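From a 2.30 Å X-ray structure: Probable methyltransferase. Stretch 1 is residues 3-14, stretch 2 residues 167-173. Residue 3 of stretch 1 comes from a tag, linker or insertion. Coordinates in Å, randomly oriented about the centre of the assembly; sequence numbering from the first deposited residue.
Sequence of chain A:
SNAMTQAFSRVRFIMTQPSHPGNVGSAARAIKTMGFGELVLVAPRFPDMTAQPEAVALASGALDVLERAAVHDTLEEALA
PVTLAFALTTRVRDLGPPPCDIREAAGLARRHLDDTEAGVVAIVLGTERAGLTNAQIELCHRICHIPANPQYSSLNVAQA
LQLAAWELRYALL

Stretch 1 (3-14) AMTQAFSRVRFI
Stretch 2 167-173: ELRYALL

Two stretches far apart in sequence can be held together largely by apolar packing, and this probable methyltransferase is a compact example: no hydrogen bond links the two, yet together they bury 402 Å². Residues 167-172, the last part of a helix that begins earlier in the chain, run nearly antiparallel to strand 11-14 (173°, axes 11.4 Å apart) and at 141° to the N-terminal helix that includes residues 3-8 (11.3 Å). Helical phi/psi stay near -65/-38, strand values near -115/130.

Ala 3, a tag residue, lies out of reach. Selenomethionine Met 4 (t, p, p) starts the contact; Met 4 CA is 7.9 Å from Leu 173 CA. Its CB points sideways, but the flexible chain bends inward, placing Met 4 SE 3.8 Å from Leu 172 O. Thr 5 and Gln 6 stay exposed and make no contact across; Thr 5 OG1 is hydrogen-bonded elsewhere in the structure.

Phe 8 (chi1 m, chi2 -113°) is the centrepiece, its CA 7.6 Å from Leu 172 CA. Leu 172 (m, t) lays CD1 over one face of the ring, 4.2 Å from the centroid and 9° off the normal, a CH-pi contact, while Leu 172 CB sits 3.8 Å from Phe 8 CE2. Leu 173 (m, t) brings CD2 to 4.1 Å from Phe 8 CZ. Arg 169, extended through t, t, t, brings NH1 to 3.6 Å from Phe 8 CE1, its charged end hydrogen-bonded elsewhere.

A type I turn from Phe 8 to Val 11 redirects the chain, with Ser 9 OG donating a very short 2.4 Å bond to Gln 6 O. Val 11 points toward the helix and Arg 12 away. Val 11 CA lies 8.7 Å from Leu 168 CA; Val 11 (t) sets CG1 3.9 Å from Leu 168 CD1 and CG2 4.0 Å from Leu 172 CD1. Phe 13 (m, chi2 -100°) leaves sideways, but its ring end comes nearer, Phe 13 CZ 3.9 Å from CD1 of Leu 168 (m, t), closing the buried apolar seam.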

ATOM      1  N   ALA A   3       4.954  22.015 -12.589  1.00 66.31           N
ATOM      2  CA  ALA A   3       3.602  21.791 -13.090  1.00 62.19           C
ATOM      3  C   ALA A   3       3.021  20.504 -12.515  1.00 51.43           C
ATOM      4  O   ALA A   3       1.819  20.427 -12.247  1.00 48.98           O
ATOM      5  CB  ALA A   3       3.605  21.721 -14.602  1.00 65.36           C
HETATM    6  N   MSE A   4       3.883  19.505 -12.335  1.00 37.46           N
HETATM    7  CA  MSE A   4       3.471  18.191 -11.847  1.00 39.18           C
HETATM    8  C   MSE A   4       3.209  18.187 -10.336  1.00 44.24           C
HETATM    9  O   MSE A   4       2.284  17.523  -9.853  1.00 38.02           O
HETATM   10  CB  MSE A   4       4.551  17.167 -12.195  1.00 44.15           C
HETATM   11  CG  MSE A   4       4.212  15.761 -11.776  1.00 45.59           C
HETATM   12 SE   MSE A   4       2.721  15.026 -12.793  0.67 58.97          SE
HETATM   13  CE  MSE A   4       3.726  14.387 -14.344  1.00162.48           C
ATOM     14  N   THR A   5       4.043  18.930  -9.606  1.00 50.29           N
ATOM     15  CA  THR A   5       3.873  19.159  -8.179  1.00 54.04           C
ATOM     16  C   THR A   5       2.558  19.906  -7.952  1.00 48.46           C
ATOM     17  O   THR A   5       1.855  19.654  -6.967  1.00 45.69           O
ATOM     18  CB  THR A   5       5.063  19.976  -7.577  1.00 56.77           C
ATOM     19  OG1 THR A   5       6.242  19.165  -7.531  1.00 54.02           O
ATOM     20  CG2 THR A   5       4.762  20.420  -6.140  1.00 49.40           C
ATOM     21  N   GLN A   6       2.220  20.804  -8.874  1.00 42.25           N
ATOM     22  CA  GLN A   6       0.985  21.559  -8.745  1.00 46.64           C
ATOM     23  C   GLN A   6      -0.226  20.658  -8.917  1.00 49.13           C
ATOM     24  O   GLN A   6      -1.212  20.776  -8.182  1.00 53.64           O
ATOM     25  CB  GLN A   6       0.944  22.744  -9.703  1.00 52.49           C
ATOM     26  CG  GLN A   6       1.656  23.982  -9.185  1.00 69.89           C
ATOM     27  CD  GLN A   6       1.891  25.046 -10.277  1.00 90.51           C
ATOM     28  OE1 GLN A   6       1.210  25.066 -11.312  1.00 92.29           O
ATOM     29  NE2 GLN A   6       2.867  25.930 -10.043  1.00 97.27           N
ATOM     30  N   ALA A   7      -0.154  19.741  -9.873  1.00 42.48           N
ATOM     31  CA  ALA A   7      -1.252  18.786 -10.031  1.00 35.02           C
ATOM     32  C   ALA A   7      -1.460  17.992  -8.742  1.00 38.03           C
ATOM     33  O   ALA A   7      -2.578  17.833  -8.262  1.00 38.26           O
ATOM     34  CB  ALA A   7      -0.979  17.876 -11.163  1.00 32.59           C
ATOM     35  N   PHE A   8      -0.366  17.498  -8.174  1.00 34.99           N
ATOM     36  CA  PHE A   8      -0.452  16.747  -6.949  1.00 35.42           C
ATOM     37  C   PHE A   8      -0.957  17.589  -5.770  1.00 38.30           C
ATOM     38  O   PHE A   8      -1.517  17.041  -4.821  1.00 33.36           O
ATOM     39  CB  PHE A   8       0.908  16.144  -6.613  1.00 38.93           C
ATOM     40  CG  PHE A   8       1.179  14.857  -7.330  1.00 40.32           C
ATOM     41  CD1 PHE A   8       1.273  13.662  -6.623  1.00 34.62           C
ATOM     42  CD2 PHE A   8       1.350  14.840  -8.718  1.00 40.19           C
ATOM     43  CE1 PHE A   8       1.523  12.465  -7.294  1.00 35.63           C
ATOM     44  CE2 PHE A   8       1.606  13.649  -9.405  1.00 45.01           C
ATOM     45  CZ  PHE A   8       1.691  12.457  -8.702  1.00 32.69           C
ATOM     46  N   SER A   9      -0.765  18.907  -5.822  1.00 42.95           N
ATOM     47  CA  SER A   9      -1.213  19.769  -4.716  1.00 42.64           C
ATOM     48  C   SER A   9      -2.728  19.885  -4.693  1.00 33.90           C
ATOM     49  O   SER A   9      -3.304  20.393  -3.741  1.00 40.22           O
ATOM     50  CB  SER A   9      -0.603  21.152  -4.834  1.00 45.16           C
ATOM     51  OG  SER A   9      -1.127  21.799  -5.983  1.00 49.18           O
ATOM     52  N   ARG A  10      -3.371  19.367  -5.732  1.00 39.08           N
ATOM     53  CA  ARG A  10      -4.820  19.500  -5.916  1.00 39.07           C
ATOM     54  C   ARG A  10      -5.589  18.279  -5.479  1.00 36.74           C
ATOM     55  O   ARG A  10      -6.809  18.156  -5.727  1.00 29.92           O
ATOM     56  CB  ARG A  10      -5.122  19.824  -7.378  1.00 41.87           C
ATOM     57  CG  ARG A  10      -4.638  21.209  -7.768  1.00 39.83           C
ATOM     58  CD  ARG A  10      -4.621  21.295  -9.265  1.00 46.75           C
ATOM     59  NE  ARG A  10      -5.950  21.130  -9.833  1.00 47.47           N
ATOM     60  CZ  ARG A  10      -6.181  21.066 -11.137  1.00 54.23           C
ATOM     61  NH1 ARG A  10      -7.421  20.925 -11.593  1.00 54.04           N
ATOM     62  NH2 ARG A  10      -5.159  21.157 -11.984  1.00 58.06           N
ATOM     63  N   VAL A  11      -4.866  17.378  -4.809  1.00 28.38           N
ATOM     64  CA  VAL A  11      -5.473  16.225  -4.190  1.00 22.16           C
ATOM     65  C   VAL A  11      -5.395  16.316  -2.672  1.00 26.30           C
ATOM     66  O   VAL A  11      -4.331  16.606  -2.116  1.00 30.14           O
ATOM     67  CB  VAL A  11      -4.790  14.881  -4.687  1.00 34.96           C
ATOM     68  CG1 VAL A  11      -5.312  13.712  -3.898  1.00 26.58           C
ATOM     69  CG2 VAL A  11      -5.035  14.665  -6.220  1.00 35.92           C
ATOM     70  N   ARG A  12      -6.491  15.990  -2.002  1.00 25.56           N
ATOM     71  CA  ARG A  12      -6.534  16.040  -0.529  1.00 27.74           C
ATOM     72  C   ARG A  12      -7.013  14.775   0.077  1.00 28.62           C
ATOM     73  O   ARG A  12      -7.954  14.175  -0.444  1.00 36.83           O
ATOM     74  CB  ARG A  12      -7.519  17.107  -0.076  1.00 31.36           C
ATOM     75  CG  ARG A  12      -6.893  18.416  -0.141  1.00 49.08           C
ATOM     76  CD  ARG A  12      -7.758  19.303  -0.889  1.00 55.12           C
ATOM     77  NE  ARG A  12      -8.400  20.170   0.046  1.00 54.34           N
ATOM     78  CZ  ARG A  12      -8.243  21.480   0.069  1.00 48.82           C
ATOM     79  NH1 ARG A  12      -7.469  22.104  -0.804  1.00 50.41           N
ATOM     80  NH2 ARG A  12      -8.873  22.145   0.985  1.00 39.59           N
ATOM     81  N   PHE A  13      -6.424  14.401   1.216  1.00 34.89           N
ATOM     82  CA  PHE A  13      -6.846  13.199   1.956  1.00 29.21           C
ATOM     83  C   PHE A  13      -7.430  13.572   3.302  1.00 31.49           C
ATOM     84  O   PHE A  13      -6.768  14.163   4.152  1.00 31.51           O
ATOM     85  CB  PHE A  13      -5.677  12.220   2.144  1.00 30.08           C
ATOM     86  CG  PHE A  13      -5.028  11.806   0.847  1.00 31.01           C
ATOM     87  CD1 PHE A  13      -5.328  10.593   0.264  1.00 29.94           C
ATOM     88  CD2 PHE A  13      -4.169  12.661   0.191  1.00 32.30           C
ATOM     89  CE1 PHE A  13      -4.756  10.218  -0.946  1.00 27.89           C
ATOM     90  CE2 PHE A  13      -3.586  12.299  -0.997  1.00 34.86           C
ATOM     91  CZ  PHE A  13      -3.881  11.087  -1.569  1.00 31.80           C
ATOM     92  N   ILE A  14      -8.678  13.188   3.483  1.00 27.11           N
ATOM     93  CA  ILE A  14      -9.451  13.548   4.637  1.00 24.63           C
ATOM     94  C   ILE A  14      -9.752  12.376   5.558  1.00 29.17           C
ATOM     95  O   ILE A  14     -10.468  11.453   5.189  1.00 29.56           O
ATOM     96  CB  ILE A  14     -10.754  14.246   4.211  1.00 22.68           C
ATOM     97  CG1 ILE A  14     -10.382  15.395   3.273  1.00 18.10           C
ATOM     98  CG2 ILE A  14     -11.516  14.766   5.472  1.00 20.72           C
ATOM     99  CD1 ILE A  14     -11.560  16.230   2.803  1.00 24.63           C
ATOM    100  N   GLU A 167      -2.587   4.500  -6.046  1.00 22.13           N
ATOM    101  CA  GLU A 167      -3.475   4.581  -7.232  1.00 20.61           C
ATOM    102  C   GLU A 167      -3.556   5.966  -7.857  1.00 27.07           C
ATOM    103  O   GLU A 167      -3.461   6.145  -9.083  1.00 29.19           O
ATOM    104  CB  GLU A 167      -4.872   4.135  -6.824  1.00 20.09           C
ATOM    105  CG  GLU A 167      -4.914   2.554  -6.636  1.00 33.81           C
ATOM    106  CD  GLU A 167      -4.731   1.761  -7.942  1.00 34.67           C
ATOM    107  OE1 GLU A 167      -4.888   2.330  -9.038  1.00 35.35           O
ATOM    108  OE2 GLU A 167      -4.430   0.550  -7.887  1.00 47.27           O
ATOM    109  N   LEU A 168      -3.698   6.960  -6.989  1.00 32.44           N
ATOM    110  CA  LEU A 168      -3.760   8.327  -7.421  1.00 23.22           C
ATOM    111  C   LEU A 168      -2.457   8.777  -8.015  1.00 23.62           C
ATOM    112  O   LEU A 168      -2.418   9.415  -9.041  1.00 26.43           O
ATOM    113  CB  LEU A 168      -4.146   9.232  -6.256  1.00 33.45           C
ATOM    114  CG  LEU A 168      -5.648   9.185  -5.970  1.00 32.49           C
ATOM    115  CD1 LEU A 168      -5.922   9.916  -4.689  1.00 28.59           C
ATOM    116  CD2 LEU A 168      -6.378   9.824  -7.139  1.00 22.96           C
ATOM    117  N   ARG A 169      -1.368   8.452  -7.366  1.00 22.54           N
ATOM    118  CA  ARG A 169      -0.090   8.799  -7.949  1.00 28.63           C
ATOM    119  C   ARG A 169       0.065   8.192  -9.348  1.00 33.56           C
ATOM    120  O   ARG A 169       0.443   8.853 -10.320  1.00 31.47           O
ATOM    121  CB  ARG A 169       1.036   8.315  -7.024  1.00 24.03           C
ATOM    122  CG  ARG A 169       2.403   8.390  -7.641  1.00 23.91           C
ATOM    123  CD  ARG A 169       3.528   8.105  -6.564  1.00 32.20           C
ATOM    124  NE  ARG A 169       4.800   8.392  -7.200  1.00 29.02           N
ATOM    125  CZ  ARG A 169       5.289   9.609  -7.383  1.00 35.50           C
ATOM    126  NH1 ARG A 169       4.647  10.662  -6.917  1.00 46.71           N
ATOM    127  NH2 ARG A 169       6.423   9.772  -8.034  1.00 36.96           N
ATOM    128  N   TYR A 170      -0.230   6.914  -9.449  1.00 30.58           N
ATOM    129  CA  TYR A 170      -0.020   6.255 -10.717  1.00 36.43           C
ATOM    130  C   TYR A 170      -0.881   6.920 -11.780  1.00 27.42           C
ATOM    131  O   TYR A 170      -0.467   7.090 -12.927  1.00 31.10           O
ATOM    132  CB  TYR A 170      -0.355   4.753 -10.636  1.00 32.12           C
ATOM    133  CG  TYR A 170       0.198   3.992 -11.818  1.00 31.88           C
ATOM    134  CD1 TYR A 170       1.515   3.523 -11.805  1.00 37.54           C
ATOM    135  CD2 TYR A 170      -0.569   3.784 -12.968  1.00 28.81           C
ATOM    136  CE1 TYR A 170       2.059   2.839 -12.899  1.00 40.79           C
ATOM    137  CE2 TYR A 170      -0.036   3.065 -14.069  1.00 28.84           C
ATOM    138  CZ  TYR A 170       1.267   2.613 -14.030  1.00 37.06           C
ATOM    139  OH  TYR A 170       1.796   1.942 -15.122  1.00 51.25           O
ATOM    140  N   ALA A 171      -2.101   7.240 -11.406  1.00 21.27           N
ATOM    141  CA  ALA A 171      -3.018   7.784 -12.397  1.00 26.22           C
ATOM    142  C   ALA A 171      -2.628   9.242 -12.794  1.00 37.38           C
ATOM    143  O   ALA A 171      -2.910   9.685 -13.892  1.00 38.77           O
ATOM    144  CB  ALA A 171      -4.462   7.682 -11.921  1.00 21.20           C
ATOM    145  N   LEU A 172      -1.871   9.923 -11.939  1.00 29.80           N
ATOM    146  CA  LEU A 172      -1.494  11.291 -12.205  1.00 32.95           C
ATOM    147  C   LEU A 172      -0.156  11.443 -12.915  1.00 42.06           C
ATOM    148  O   LEU A 172       0.098  12.448 -13.580  1.00 45.78           O
ATOM    149  CB  LEU A 172      -1.490  12.102 -10.895  1.00 32.08           C
ATOM    150  CG  LEU A 172      -2.815  12.371 -10.185  1.00 41.11           C
ATOM    151  CD1 LEU A 172      -2.593  13.381  -9.063  1.00 47.23           C
ATOM    152  CD2 LEU A 172      -3.859  12.909 -11.162  1.00 42.81           C
ATOM    153  N   LEU A 173       0.715  10.455 -12.781  1.00 48.27           N
ATOM    154  CA  LEU A 173       2.038  10.564 -13.380  1.00 50.23           C
ATOM    155  C   LEU A 173       2.013  10.697 -14.912  1.00 57.26           C
ATOM    156  O   LEU A 173       1.136  10.148 -15.581  1.00 59.53           O
ATOM    157  CB  LEU A 173       2.917   9.397 -12.947  1.00 38.47           C
ATOM    158  CG  LEU A 173       3.498   9.621 -11.555  1.00 38.03           C
ATOM    159  CD1 LEU A 173       4.360   8.423 -11.104  1.00 42.85           C
ATOM    160  CD2 LEU A 173       4.292  10.918 -11.452  1.00 40.44           C
TER